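PDB 3E8O: ABM domain-containing protein from Deinococcus radiodurans, which is a putative antibiotic biosynthesis monooxygenase with a ferredoxin-like fold, probably an oxidoreductase, whose substrate the structure alone does not show. Local coordinates for the interface of chains A and B. Coordinates in Å, arbitrary orientation; residue numbers count along the deposited sequence, not the author numbering. Chains: chain A/B, uncharacterized protein with ferredoxin-like fold.

The interface of chains A and B. Residues chain A 113-117; chain B 105-109.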
# COMPACT_ATOMS: atom_id res chain seq x y z
N GLU A 113 11.99 11.02 -8.62
CA GLU A 113 12.68 11.16 -7.35
C GLU A 113 11.67 11.31 -6.21
O GLU A 113 10.60 11.87 -6.35
CB GLU A 113 13.62 12.37 -7.31
N ALA A 114 12.06 10.77 -5.09
CA ALA A 114 11.23 10.86 -3.87
C ALA A 114 10.97 12.30 -3.55
O ALA A 114 11.87 13.14 -3.54
CB ALA A 114 11.96 10.21 -2.68
N ILE A 115 9.71 12.57 -3.24
CA ILE A 115 9.26 13.86 -2.72
C ILE A 115 8.92 13.63 -1.23
O ILE A 115 7.93 12.97 -0.91
CB ILE A 115 8.00 14.37 -3.48
CG1 ILE A 115 8.24 14.41 -5.00
CG2 ILE A 115 7.57 15.76 -2.94
CD1 ILE A 115 6.97 14.47 -5.85
N ASN A 116 9.73 14.18 -0.33
CA ASN A 116 9.49 14.03 1.12
C ASN A 116 8.39 15.01 1.56
O ASN A 116 8.57 16.22 1.60
CB ASN A 116 10.79 14.16 1.91
CG ASN A 116 11.79 13.11 1.51
OD1 ASN A 116 12.93 13.43 1.20
ND2 ASN A 116 11.35 11.84 1.48
N ILE A 117 7.24 14.46 1.89
CA ILE A 117 6.08 15.27 2.25
C ILE A 117 6.02 15.49 3.74
O ILE A 117 5.82 16.61 4.24
CB ILE A 117 4.76 14.61 1.77
CG1 ILE A 117 4.73 14.54 0.24
CG2 ILE A 117 3.51 15.35 2.29
CD1 ILE A 117 4.71 15.94 -0.45
N LYS B 105 5.34 9.05 8.18
CA LYS B 105 6.24 9.33 7.05
C LYS B 105 5.44 9.24 5.77
O LYS B 105 4.75 8.27 5.53
CB LYS B 105 7.43 8.35 7.01
CG LYS B 105 8.43 8.66 5.93
CD LYS B 105 9.64 7.74 6.05
CE LYS B 105 10.71 8.18 5.05
NZ LYS B 105 11.06 9.63 5.20
N ILE B 106 5.51 10.30 4.97
CA ILE B 106 4.82 10.33 3.69
C ILE B 106 5.79 10.75 2.61
O ILE B 106 6.48 11.76 2.75
CB ILE B 106 3.63 11.29 3.71
CG1 ILE B 106 2.69 10.96 4.87
CG2 ILE B 106 2.96 11.28 2.35
CD1 ILE B 106 1.51 11.88 4.91
N THR B 107 5.85 9.91 1.58
CA THR B 107 6.73 10.13 0.42
C THR B 107 5.88 10.01 -0.83
O THR B 107 5.11 9.06 -1.00
CB THR B 107 7.89 9.11 0.39
OG1 THR B 107 8.49 9.04 1.69
CG2 THR B 107 8.95 9.51 -0.60
N ALA B 108 6.05 10.96 -1.73
CA ALA B 108 5.33 10.96 -2.99
C ALA B 108 6.29 10.84 -4.13
O ALA B 108 7.48 11.14 -4.01
CB ALA B 108 4.42 12.23 -3.16
N TYR B 109 5.74 10.34 -5.22
CA TYR B 109 6.52 10.10 -6.45
C TYR B 109 5.67 10.36 -7.67
O TYR B 109 4.52 9.91 -7.75
CB TYR B 109 6.95 8.63 -6.54
CG TYR B 109 7.62 8.06 -5.31
CD1 TYR B 109 6.86 7.51 -4.27
CD2 TYR B 109 8.97 8.05 -5.18
CE1 TYR B 109 7.46 7.00 -3.17
CE2 TYR B 109 9.56 7.49 -4.09
CZ TYR B 109 8.80 7.01 -3.07
OH TYR B 109 9.45 6.46 -1.96
O HOH W 1 9.44 11.36 3.40
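The C-terminal strand 115-118 of chain A, with the loop residue A:Ala114 before it, lies antiparallel against strand 105-110 of chain B. Exchange of a terminal strand to extend the partner's sheet is a familiar device of dimeric ferredoxin-like proteins, and this member of the antibiotic biosynthesis monooxygenase (ABM) family illustrates it; the two-fold symmetric assembly repeats the contact with the chains exchanged. Such exchange is typical of ABM dimers, so the pairing is probably biological.

A:Ile115 and B:Ala108 are joined by a reciprocal pair of backbone hydrogen bonds, A:Ile115 N to B:Ala108 O at 2.8 Å and B:Ala108 N to A:Ile115 O at 2.9 Å, the second nearly straight at 170° about the hydrogen. Two residues on, A:Ile117 N donates to B:Ile106 O, tilted from the carbonyl plane, unlike the in-plane bonds before it.

Alternation along the strands sorts the side chains by face. On one face, A:Ile117 and B:Ile106 meet at a slant, CB of the former against the CG2 methyl of the latter at 3.8 Å. With CG1 beside the backbone N (chi1 -54°), B:Ile106 places CG2 anti to that N, where it meets A:Ile117. CG1 of A:Ile117 also approaches the small CB of B:Ala108.

The opposite face mixes polar and apolar contacts. A:Asn116 and B:Thr107 project together from it, flank to flank, their polar ends bridged by a water: the carboxamide A:Asn116 ND2 lies 2.7 Å from water 1, and the hydroxyl B:Thr107 OG1 3.0 Å from it. The extended B:Lys105 chain turns at its tip (chi4 54°) to bring the amine NZ within 3.0 Å of the same water. Water 1 also contacts B:Ile106 O, the acceptor from A:Ile117 N, which thus joins backbone pairing and polar cluster. Further along, A:Ala114 packs its CB against the B:Thr107 CG2 methyl at 3.7 Å, and its CA lies above the B:Tyr109 ring plane, offset past the CD2-CE2 side.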